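Local coordinates for rhamnose ABC transporter, rhamnose-binding protein (Actinomyces odontolyticus ATCC 17982, PDB 5BQ3) that probably binds a carbohydrate, most likely rhamnose, and hands it to the membrane components of an ABC transporter for import into the cell, at residues 26-31 and 284-289; 32-37 and 44-49; 114-119 and 272-277; 296-299 and 305-308. All blocks are in the same frame, centred on the assembly; numbering follows the deposited sequence.

Contact 1: residues 26-31 and 284-289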
loop_
_atom_site.group_PDB
_atom_site.type_symbol
_atom_site.label_atom_id
_atom_site.label_comp_id
_atom_site.label_asym_id
_atom_site.label_seq_id
_atom_site.Cartn_x
_atom_site.Cartn_y
_atom_site.Cartn_z
ATOM N N SER A 26 -17.488 -23.122 6.615
ATOM C CA SER A 26 -17.516 -23.555 8.017
ATOM C C SER A 26 -16.591 -24.756 8.287
ATOM O O SER A 26 -16.211 -24.980 9.437
ATOM C CB SER A 26 -18.943 -23.896 8.437
ATOM O OG SER A 26 -19.530 -24.865 7.583
ATOM N N SER A 27 -16.231 -25.511 7.231
ATOM C CA SER A 27 -15.364 -26.692 7.293
ATOM C C SER A 27 -14.016 -26.464 6.580
ATOM O O SER A 27 -13.119 -27.305 6.681
ATOM C CB SER A 27 -16.077 -27.886 6.664
ATOM O OG SER A 27 -16.411 -27.627 5.310
ATOM N N GLN A 28 -13.879 -25.330 5.869
ATOM C CA GLN A 28 -12.694 -24.980 5.082
ATOM C C GLN A 28 -11.638 -24.233 5.911
ATOM O O GLN A 28 -11.964 -23.631 6.935
ATOM C CB GLN A 28 -13.097 -24.146 3.855
ATOM C CG GLN A 28 -14.216 -24.762 3.005
ATOM C CD GLN A 28 -13.732 -25.855 2.092
ATOM O OE1 GLN A 28 -13.681 -27.030 2.464
ATOM N NE2 GLN A 28 -13.388 -25.496 0.868
ATOM N N SER A 29 -10.369 -24.284 5.455
ATOM C CA SER A 29 -9.221 -23.651 6.110
ATOM C C SER A 29 -8.620 -22.503 5.280
ATOM O O SER A 29 -8.586 -22.574 4.050
ATOM C CB SER A 29 -8.137 -24.686 6.397
ATOM O OG SER A 29 -7.724 -25.360 5.220
ATOM N N ILE A 30 -8.129 -21.455 5.971
ATOM C CA ILE A 30 -7.500 -20.276 5.365
ATOM C C ILE A 30 -6.099 -20.071 5.972
ATOM O O ILE A 30 -5.918 -20.236 7.180
ATOM C CB ILE A 30 -8.401 -19.000 5.480
ATOM C CG1 ILE A 30 -7.869 -17.839 4.595
ATOM C CG2 ILE A 30 -8.641 -18.562 6.944
ATOM C CD1 ILE A 30 -8.865 -16.721 4.301
ATOM N N THR A 31 -5.113 -19.735 5.123
ATOM C CA THR A 31 -3.736 -19.488 5.554
ATOM C C THR A 31 -3.216 -18.200 4.912
ATOM O O THR A 31 -3.354 -18.000 3.702
ATOM C CB THR A 31 -2.832 -20.700 5.273
ATOM O OG1 THR A 31 -3.347 -21.830 5.979
ATOM C CG2 THR A 31 -1.395 -20.470 5.710
ATOM N N ALA A 284 -15.351 -16.000 -0.736
ATOM C CA ALA A 284 -16.304 -15.868 -1.839
ATOM C C ALA A 284 -15.952 -16.807 -3.002
ATOM O O ALA A 284 -16.856 -17.381 -3.613
ATOM C CB ALA A 284 -16.337 -14.429 -2.322
ATOM N N LEU A 285 -14.643 -16.975 -3.292
ATOM C CA LEU A 285 -14.142 -17.860 -4.348
ATOM C C LEU A 285 -14.319 -19.335 -3.965
ATOM O O LEU A 285 -14.681 -20.154 -4.813
ATOM C CB LEU A 285 -12.654 -17.579 -4.639
ATOM C CG LEU A 285 -12.310 -16.328 -5.451
ATOM C CD1 LEU A 285 -10.898 -15.870 -5.157
ATOM C CD2 LEU A 285 -12.475 -16.567 -6.940
ATOM N N ASP A 286 -14.058 -19.663 -2.686
ATOM C CA ASP A 286 -14.135 -21.014 -2.137
ATOM C C ASP A 286 -15.580 -21.504 -1.979
ATOM O O ASP A 286 -15.834 -22.693 -2.182
ATOM C CB ASP A 286 -13.415 -21.067 -0.784
ATOM C CG ASP A 286 -12.893 -22.431 -0.392
ATOM O OD1 ASP A 286 -12.445 -23.180 -1.291
ATOM O OD2 ASP A 286 -12.864 -22.724 0.815
ATOM N N SER A 287 -16.517 -20.606 -1.603
ATOM C CA SER A 287 -17.936 -20.950 -1.437
ATOM C C SER A 287 -18.629 -21.152 -2.791
ATOM O O SER A 287 -19.592 -21.917 -2.875
ATOM C CB SER A 287 -18.666 -19.879 -0.633
ATOM O OG SER A 287 -18.600 -18.613 -1.267
ATOM N N GLY A 288 -18.132 -20.470 -3.822
ATOM C CA GLY A 288 -18.662 -20.539 -5.178
ATOM C C GLY A 288 -19.523 -19.355 -5.569
ATOM O O GLY A 288 -20.209 -19.407 -6.594
ATOM N N ALA A 289 -19.491 -18.273 -4.756
ATOM C CA ALA A 289 -20.252 -17.040 -4.977
ATOM C C ALA A 289 -19.740 -16.281 -6.204
ATOM O O ALA A 289 -20.533 -15.655 -6.908
ATOM C CB ALA A 289 -20.174 -16.152 -3.744
#
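The side-chain amide of Gln28 donates from NE2 to OD2 of Asp286, 2.8 Å away, with an N-H...O angle of 149°. OD2 is approached 36° out of the carboxylate plane, so the donor comes in from above that plane rather than within it. The amide and carboxylate planes are nearly parallel, 19° apart, but offset. OD1 of Asp286 is farther from NE2 at 3.3 Å. The glutamine reaches this position by a bend at its second torsion, which folds the chain so that CG also comes to 3.3 Å from OD2 and the aliphatic part runs beside the oxygen that its own end grips. On the other side, Asp286 sits in the last turn of helix 271-287, two residues before Gly288, whose positive phi takes the chain out of the helix. Gln28 lies in the loop leading into strand 29-33 and is held by backbone bonding to Ala59; Asp286 also touches Asn87, Val88 and Lys112. The bond therefore joins the C-terminal end of a late helix to the residues leading into an inner strand of this lobe's parallel sheet, a surface contact in the periplasmic binding protein fold. An acid near a helix C-terminus would probably be disfavoured by the helix dipole, and a neutral amide donor probably offsets part of that cost without forming an ion pair.

Contact 2: residues 32-37 and 44-49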
loop_
_atom_site.group_PDB
_atom_site.type_symbol
_atom_site.label_atom_id
_atom_site.label_comp_id
_atom_site.label_asym_id
_atom_site.label_seq_id
_atom_site.Cartn_x
_atom_site.Cartn_y
_atom_site.Cartn_z
ATOM N N PHE A 32 -2.620 -17.334 5.748
ATOM C CA PHE A 32 -2.040 -16.048 5.361
ATOM C C PHE A 32 -0.516 -16.157 5.389
ATOM O O PHE A 32 0.054 -16.513 6.422
ATOM C CB PHE A 32 -2.534 -14.921 6.294
ATOM C CG PHE A 32 -4.036 -14.776 6.388
ATOM C CD1 PHE A 32 -4.764 -15.509 7.318
ATOM C CD2 PHE A 32 -4.720 -13.901 5.555
ATOM C CE1 PHE A 32 -6.157 -15.391 7.389
ATOM C CE2 PHE A 32 -6.106 -13.776 5.632
ATOM C CZ PHE A 32 -6.816 -14.524 6.547
ATOM N N ILE A 33 0.139 -15.904 4.240
ATOM C CA ILE A 33 1.594 -15.959 4.127
ATOM C C ILE A 33 2.125 -14.543 3.828
ATOM O O ILE A 33 2.030 -14.078 2.689
ATOM C CB ILE A 33 2.109 -17.021 3.103
ATOM C CG1 ILE A 33 1.515 -18.424 3.383
ATOM C CG2 ILE A 33 3.653 -17.068 3.097
ATOM C CD1 ILE A 33 1.545 -19.387 2.205
ATOM N N PRO A 34 2.699 -13.842 4.838
ATOM C CA PRO A 34 3.267 -12.512 4.563
ATOM C C PRO A 34 4.646 -12.628 3.907
ATOM O O PRO A 34 5.175 -13.737 3.779
ATOM C CB PRO A 34 3.349 -11.878 5.955
ATOM C CG PRO A 34 3.554 -13.029 6.879
ATOM C CD PRO A 34 2.910 -14.240 6.250
ATOM N N LYS A 35 5.235 -11.484 3.505
ATOM C CA LYS A 35 6.570 -11.422 2.901
ATOM C C LYS A 35 7.633 -11.934 3.881
ATOM O O LYS A 35 8.563 -12.643 3.491
ATOM C CB LYS A 35 6.900 -9.975 2.498
ATOM C CG LYS A 35 6.256 -9.505 1.208
ATOM C CD LYS A 35 6.721 -8.102 0.866
ATOM C CE LYS A 35 6.260 -7.682 -0.500
ATOM N NZ LYS A 35 6.722 -6.314 -0.845
ATOM N N GLN A 36 7.461 -11.577 5.161
ATOM C CA GLN A 36 8.342 -11.879 6.284
ATOM C C GLN A 36 7.512 -11.915 7.572
ATOM O O GLN A 36 6.539 -11.166 7.690
ATOM C CB GLN A 36 9.431 -10.780 6.346
ATOM C CG GLN A 36 10.509 -10.946 7.405
ATOM C CD GLN A 36 11.520 -9.826 7.353
ATOM O OE1 GLN A 36 12.674 -10.014 6.953
ATOM N NE2 GLN A 36 11.113 -8.631 7.761
ATOM N N LEU A 37 7.887 -12.780 8.526
ATOM C CA LEU A 37 7.208 -12.866 9.818
ATOM C C LEU A 37 7.675 -11.756 10.761
ATOM O O LEU A 37 8.809 -11.276 10.644
ATOM C CB LEU A 37 7.442 -14.232 10.491
ATOM C CG LEU A 37 6.632 -15.434 9.996
ATOM C CD1 LEU A 37 7.027 -16.676 10.759
ATOM C CD2 LEU A 37 5.125 -15.211 10.152
ATOM N N VAL A 44 -0.303 -5.922 11.075
ATOM C CA VAL A 44 -1.573 -5.180 11.135
ATOM C C VAL A 44 -2.487 -5.718 10.015
ATOM O O VAL A 44 -3.677 -5.930 10.243
ATOM C CB VAL A 44 -1.359 -3.641 11.047
ATOM C CG1 VAL A 44 -2.688 -2.890 11.013
ATOM C CG2 VAL A 44 -0.501 -3.139 12.202
HETATM N N MSE A 45 -1.900 -5.976 8.824
HETATM C CA MSE A 45 -2.560 -6.541 7.644
HETATM C C MSE A 45 -3.027 -7.973 7.948
HETATM O O MSE A 45 -4.163 -8.321 7.618
HETATM C CB MSE A 45 -1.597 -6.500 6.439
HETATM C CG MSE A 45 -2.129 -7.165 5.164
HETATM SE SE MSE A 45 -0.737 -7.472 3.811
HETATM C CE MSE A 45 0.408 -8.737 4.786
ATOM N N LEU A 46 -2.164 -8.784 8.606
ATOM C CA LEU A 46 -2.481 -10.164 9.006
ATOM C C LEU A 46 -3.596 -10.185 10.059
ATOM O O LEU A 46 -4.494 -11.028 9.977
ATOM C CB LEU A 46 -1.239 -10.904 9.544
ATOM C CG LEU A 46 -0.076 -11.138 8.577
ATOM C CD1 LEU A 46 1.211 -11.398 9.341
ATOM C CD2 LEU A 46 -0.356 -12.282 7.630
ATOM N N GLY A 47 -3.531 -9.247 11.011
ATOM C CA GLY A 47 -4.510 -9.079 12.079
ATOM C C GLY A 47 -5.915 -8.818 11.569
ATOM O O GLY A 47 -6.881 -9.350 12.120
ATOM N N GLY A 48 -6.014 -8.015 10.507
ATOM C CA GLY A 48 -7.270 -7.690 9.836
ATOM C C GLY A 48 -7.832 -8.875 9.074
ATOM O O GLY A 48 -9.052 -9.033 8.973
ATOM N N GLY A 49 -6.929 -9.709 8.554
ATOM C CA GLY A 49 -7.253 -10.924 7.819
ATOM C C GLY A 49 -7.815 -12.005 8.713
ATOM O O GLY A 49 -8.797 -12.661 8.349
#
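Phe32 and Pro34 pack against Leu46 and Gly49 in a buried, largely apolar contact between a strand and the helix that follows it, within the beta-alpha-beta unit made by strand 29-33, helix 40-56 and strand 60-63. This crossover is the opening unit of the Rossmann-like lobe found in periplasmic binding proteins. Leu46 forms the centre of the contact, its two methyl groups dividing the work: CD2 rests 3.7 Å from CB of Phe32, while CD1 meets CG of Pro34 at 3.8 Å. The leucine and the proline ring cross at about a right angle, and both methyls approach the ring carbons. Selenomethionine Met45 extends the surface more loosely, with CE 4.5 Å from CB of Pro34; it also packs on Leu274 and Pro271 of helix 271-287. That helix also reaches the Phe32 ring through Ala279, and Val61, Val63 and Val90 of neighbouring strands pack round it. With CG beside its own backbone N (chi1 -56°), Phe32 swings its ring along the helix toward Gly49. The lack of a side chain there lets the ring lie close to the helix backbone, CE2 at 3.8 Å from Gly49 CA and CZ at 3.3 Å from Gly49 O.

Contact 3: residues 114-119 and 272-277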
loop_
_atom_site.group_PDB
_atom_site.type_symbol
_atom_site.label_atom_id
_atom_site.label_comp_id
_atom_site.label_asym_id
_atom_site.label_seq_id
_atom_site.Cartn_x
_atom_site.Cartn_y
_atom_site.Cartn_z
ATOM N N VAL A 114 -5.239 -16.125 -3.448
ATOM C CA VAL A 114 -5.526 -14.695 -3.378
ATOM C C VAL A 114 -4.226 -13.976 -3.002
ATOM O O VAL A 114 -3.615 -14.311 -1.991
ATOM C CB VAL A 114 -6.687 -14.383 -2.384
ATOM C CG1 VAL A 114 -6.888 -12.880 -2.203
ATOM C CG2 VAL A 114 -7.989 -15.045 -2.826
ATOM N N THR A 115 -3.789 -13.021 -3.827
ATOM C CA THR A 115 -2.587 -12.240 -3.536
ATOM C C THR A 115 -3.010 -10.873 -3.002
ATOM O O THR A 115 -4.045 -10.357 -3.411
ATOM C CB THR A 115 -1.653 -12.130 -4.753
ATOM O OG1 THR A 115 -2.382 -11.652 -5.880
ATOM C CG2 THR A 115 -0.966 -13.445 -5.090
ATOM N N PHE A 116 -2.237 -10.305 -2.065
ATOM C CA PHE A 116 -2.520 -8.991 -1.482
ATOM C C PHE A 116 -1.209 -8.220 -1.243
ATOM O O PHE A 116 -0.158 -8.841 -1.109
ATOM C CB PHE A 116 -3.401 -9.088 -0.206
ATOM C CG PHE A 116 -2.928 -9.770 1.068
ATOM C CD1 PHE A 116 -1.809 -10.600 1.070
ATOM C CD2 PHE A 116 -3.626 -9.608 2.260
ATOM C CE1 PHE A 116 -1.387 -11.231 2.244
ATOM C CE2 PHE A 116 -3.203 -10.242 3.434
ATOM C CZ PHE A 116 -2.090 -11.053 3.417
ATOM N N ASP A 117 -1.272 -6.870 -1.248
ATOM C CA ASP A 117 -0.138 -5.936 -1.091
ATOM C C ASP A 117 0.747 -5.994 -2.359
ATOM O O ASP A 117 0.725 -5.054 -3.159
ATOM C CB ASP A 117 0.666 -6.197 0.215
ATOM C CG ASP A 117 1.941 -5.392 0.391
ATOM O OD1 ASP A 117 1.882 -4.145 0.280
ATOM O OD2 ASP A 117 2.986 -6.001 0.707
ATOM N N SER A 118 1.488 -7.107 -2.549
ATOM C CA SER A 118 2.341 -7.345 -3.707
ATOM C C SER A 118 1.851 -8.571 -4.473
ATOM O O SER A 118 1.663 -9.643 -3.890
ATOM C CB SER A 118 3.796 -7.508 -3.285
ATOM O OG SER A 118 4.297 -6.283 -2.780
ATOM N N ASP A 119 1.634 -8.392 -5.784
ATOM C CA ASP A 119 1.125 -9.413 -6.687
ATOM C C ASP A 119 2.211 -10.348 -7.217
ATOM O O ASP A 119 3.407 -10.039 -7.167
ATOM C CB ASP A 119 0.424 -8.733 -7.887
ATOM C CG ASP A 119 -0.588 -9.598 -8.631
ATOM O OD1 ASP A 119 -1.087 -10.585 -8.034
ATOM O OD2 ASP A 119 -0.896 -9.277 -9.804
ATOM N N ALA A 272 -4.834 -3.178 7.664
ATOM C CA ALA A 272 -5.850 -4.057 8.257
ATOM C C ALA A 272 -7.040 -4.270 7.307
ATOM O O ALA A 272 -7.608 -5.366 7.278
ATOM C CB ALA A 272 -6.337 -3.477 9.573
ATOM N N GLN A 273 -7.407 -3.223 6.532
ATOM C CA GLN A 273 -8.496 -3.261 5.551
ATOM C C GLN A 273 -8.143 -4.176 4.372
ATOM O O GLN A 273 -9.031 -4.827 3.823
ATOM C CB GLN A 273 -8.809 -1.850 5.036
ATOM C CG GLN A 273 -9.463 -0.928 6.059
ATOM C CD GLN A 273 -9.835 0.416 5.475
ATOM O OE1 GLN A 273 -9.081 1.039 4.716
ATOM N NE2 GLN A 273 -11.000 0.912 5.850
ATOM N N LEU A 274 -6.852 -4.215 3.984
ATOM C CA LEU A 274 -6.346 -5.038 2.886
ATOM C C LEU A 274 -6.495 -6.536 3.209
ATOM O O LEU A 274 -6.978 -7.287 2.361
ATOM C CB LEU A 274 -4.878 -4.678 2.582
ATOM C CG LEU A 274 -4.155 -5.512 1.525
ATOM C CD1 LEU A 274 -4.586 -5.124 0.124
ATOM C CD2 LEU A 274 -2.677 -5.360 1.666
ATOM N N GLY A 275 -6.099 -6.937 4.417
ATOM C CA GLY A 275 -6.220 -8.312 4.891
ATOM C C GLY A 275 -7.670 -8.725 5.058
ATOM O O GLY A 275 -8.025 -9.876 4.784
ATOM N N TYR A 276 -8.521 -7.766 5.482
ATOM C CA TYR A 276 -9.962 -7.921 5.689
ATOM C C TYR A 276 -10.669 -8.274 4.370
ATOM O O TYR A 276 -11.376 -9.279 4.323
ATOM C CB TYR A 276 -10.553 -6.632 6.301
ATOM C CG TYR A 276 -11.951 -6.781 6.858
ATOM C CD1 TYR A 276 -12.161 -7.125 8.190
ATOM C CD2 TYR A 276 -13.069 -6.525 6.068
ATOM C CE1 TYR A 276 -13.449 -7.259 8.709
ATOM C CE2 TYR A 276 -14.360 -6.651 6.576
ATOM C CZ TYR A 276 -14.546 -7.018 7.898
ATOM O OH TYR A 276 -15.821 -7.138 8.395
ATOM N N VAL A 277 -10.456 -7.465 3.306
ATOM C CA VAL A 277 -11.040 -7.645 1.966
ATOM C C VAL A 277 -10.546 -8.969 1.352
ATOM O O VAL A 277 -11.351 -9.706 0.784
ATOM C CB VAL A 277 -10.750 -6.423 1.037
ATOM C CG1 VAL A 277 -11.190 -6.682 -0.405
ATOM C CG2 VAL A 277 -11.421 -5.158 1.568
#
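Phe116 fits closely against helix 271-287, where Leu274 and Gly275 receive it. The ring comes edge-on: Gly275 CA lies in its plane, 3.9 Å from CE2, and Leu274 O also sits near the rim beside CD2. Glycine at this point presents bare backbone to the ring edge. Nearer the strand, CB of Phe116 meets CG of Leu274 at 4.0 Å, and the phenylalanine torsion (chi1 65°) sets CG between the backbone N and the carbonyl carbon, turning the ring along the helix, where Met45 and Ala278 also touch it. This is strand-to-helix packing on the central parallel sheet of the first lobe: strand 112-116 supplies the phenylalanine at its C-terminal end, and a helix reached only after the chain has built the second lobe returns to cover it. Whereas Phe116, Leu274 and Gly275 are buried, Asp117 just beyond the strand is partly exposed, yet it still touches Leu274: its backbone N is 3.6 Å and its CB 3.7 Å from CD2 of the leucine, with the carboxylate swung anti to the backbone N (chi1 173°). Asp117 has positive phi and occupies the centre of a gamma turn, with a weak bond from Ser118 N to Phe116 O. Back in the strand, OG1 of Thr115 donates to OD1 of Asp119 in the loop, 2.7 Å away and met nearly along its C-O axis, and Asp119 also pairs with Arg125.

Contact 4: residues 296-299 and 305-308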
loop_
_atom_site.group_PDB
_atom_site.type_symbol
_atom_site.label_atom_id
_atom_site.label_comp_id
_atom_site.label_asym_id
_atom_site.label_seq_id
_atom_site.Cartn_x
_atom_site.Cartn_y
_atom_site.Cartn_z
ATOM N N GLU A 296 -17.500 -9.147 -11.724
ATOM C CA GLU A 296 -18.176 -9.818 -10.610
ATOM C C GLU A 296 -18.065 -9.002 -9.317
ATOM O O GLU A 296 -17.115 -8.236 -9.145
ATOM C CB GLU A 296 -17.610 -11.231 -10.389
ATOM C CG GLU A 296 -18.073 -12.258 -11.408
ATOM C CD GLU A 296 -17.711 -13.693 -11.076
ATOM O OE1 GLU A 296 -16.504 -13.984 -10.912
ATOM O OE2 GLU A 296 -18.636 -14.535 -11.003
ATOM N N LYS A 297 -19.044 -9.176 -8.414
ATOM C CA LYS A 297 -19.114 -8.470 -7.135
ATOM C C LYS A 297 -19.192 -9.430 -5.955
ATOM O O LYS A 297 -19.850 -10.472 -6.040
ATOM C CB LYS A 297 -20.322 -7.527 -7.103
ATOM C CG LYS A 297 -20.155 -6.273 -7.950
ATOM C CD LYS A 297 -21.382 -5.378 -7.879
ATOM C CE LYS A 297 -21.367 -4.455 -6.690
ATOM N NZ LYS A 297 -22.731 -3.944 -6.401
ATOM N N PHE A 298 -18.540 -9.054 -4.841
ATOM C CA PHE A 298 -18.520 -9.812 -3.589
ATOM C C PHE A 298 -18.632 -8.858 -2.394
ATOM O O PHE A 298 -18.173 -7.718 -2.478
ATOM C CB PHE A 298 -17.253 -10.691 -3.489
ATOM C CG PHE A 298 -15.942 -9.966 -3.272
ATOM C CD1 PHE A 298 -15.234 -9.440 -4.345
ATOM C CD2 PHE A 298 -15.399 -9.846 -1.998
ATOM C CE1 PHE A 298 -14.022 -8.778 -4.141
ATOM C CE2 PHE A 298 -14.192 -9.174 -1.796
ATOM C CZ PHE A 298 -13.508 -8.653 -2.869
ATOM N N THR A 299 -19.238 -9.326 -1.290
ATOM C CA THR A 299 -19.398 -8.535 -0.069
ATOM C C THR A 299 -18.155 -8.729 0.810
ATOM O O THR A 299 -17.758 -9.862 1.093
ATOM C CB THR A 299 -20.712 -8.895 0.655
ATOM O OG1 THR A 299 -21.784 -8.894 -0.289
ATOM C CG2 THR A 299 -21.042 -7.929 1.787
ATOM N N GLU A 305 -19.642 -3.932 -0.484
ATOM C CA GLU A 305 -19.331 -4.700 -1.692
ATOM C C GLU A 305 -18.117 -4.141 -2.452
ATOM O O GLU A 305 -17.777 -2.965 -2.316
ATOM C CB GLU A 305 -20.551 -4.769 -2.628
ATOM C CG GLU A 305 -21.604 -5.760 -2.169
ATOM C CD GLU A 305 -22.586 -6.201 -3.235
ATOM O OE1 GLU A 305 -23.321 -5.336 -3.767
ATOM O OE2 GLU A 305 -22.647 -7.420 -3.514
ATOM N N ARG A 306 -17.457 -5.012 -3.242
ATOM C CA ARG A 306 -16.298 -4.693 -4.086
ATOM C C ARG A 306 -16.438 -5.371 -5.448
ATOM O O ARG A 306 -16.967 -6.480 -5.523
ATOM C CB ARG A 306 -14.971 -5.122 -3.421
ATOM C CG ARG A 306 -14.561 -4.334 -2.174
ATOM C CD ARG A 306 -14.232 -2.871 -2.447
ATOM N NE ARG A 306 -13.654 -2.208 -1.275
ATOM C CZ ARG A 306 -14.356 -1.706 -0.262
ATOM N NH1 ARG A 306 -15.679 -1.789 -0.255
ATOM N NH2 ARG A 306 -13.738 -1.122 0.754
ATOM N N THR A 307 -15.955 -4.715 -6.515
ATOM C CA THR A 307 -16.008 -5.239 -7.884
ATOM C C THR A 307 -14.608 -5.694 -8.330
ATOM O O THR A 307 -13.614 -5.022 -8.039
ATOM C CB THR A 307 -16.607 -4.180 -8.843
ATOM O OG1 THR A 307 -17.898 -3.802 -8.376
ATOM C CG2 THR A 307 -16.748 -4.680 -10.281
ATOM N N ILE A 308 -14.547 -6.835 -9.042
ATOM C CA ILE A 308 -13.314 -7.375 -9.613
ATOM C C ILE A 308 -13.069 -6.617 -10.922
ATOM O O ILE A 308 -13.880 -6.699 -11.849
ATOM C CB ILE A 308 -13.380 -8.922 -9.803
ATOM C CG1 ILE A 308 -13.624 -9.642 -8.459
ATOM C CG2 ILE A 308 -12.116 -9.454 -10.494
ATOM C CD1 ILE A 308 -14.358 -10.949 -8.557
#
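The Phe298 ring has CB of Arg306 over one face, a CH-pi contact of 4.2 Å to the ring centroid. CE1 is also 4.4 Å from CG1 of Ile308, which approaches obliquely. The guanidinium group of Arg306 does not stack on the ring: the planes stand 43° apart, and a bend at chi2 leads the chain away. NH1 instead reaches Glu305 O at 3.2 Å, an acceptor in the guanidinium plane, and also bonds to Leu303 O. Val277, Ala281 and Ala284 of helix 271-287 and Val314 of strand 313-315 also pack on the aromatic ring.

The two strands form a beta hairpin, with Phe298 and Arg306 as its antiparallel hydrogen-bonded pair. Phe298 N donates to Arg306 O at 3.1 Å, and Arg306 N returns the bond to Phe298 O at 2.9 Å. A third backbone bond, Ile308 N to Glu296 O, adds to the pairing with an N-H...O angle of 170°. The acid end of Glu296 turns elsewhere, accepting from the backbone N of Glu293 and Gly292.

On the opposite face, Lys297, Thr299, Glu305 and Thr307 stand together. NZ of Lys297 forms a salt bridge to OE1 of Glu305 at 3.0 Å, diagonally across the strands and from above the carboxylate plane; a bend at chi3 brings it there. The hairpin is thus two-faced: the Phe298 ring packs on helix 271-287, with Arg306 and Ile308 on Val314, whereas the exposed ion pair probably adds only modestly, its charges being screened by water.

In the fold
Contacts 2 and 3 belong to the core and rely on apolar packing; contact 1 is a surface contact with a single side-chain hydrogen bond, and contact 4 is partly buried and mixes backbone pairing with an ion pair. Helix 271-287 runs through contacts 1 and 3, while strand 29-33 serves contacts 1 and 2. The core pair touch directly, Met45 SE lying 3.6 Å from Leu274 CD2, with centres about 9 Å apart. Phe298 of contact 4 meets the helix shared by contacts 1 and 3, approaching Ala284 of the former and Val277 of the latter. Contacts 2 and 4 remain apart, their nearest atoms about 12 Å from one another.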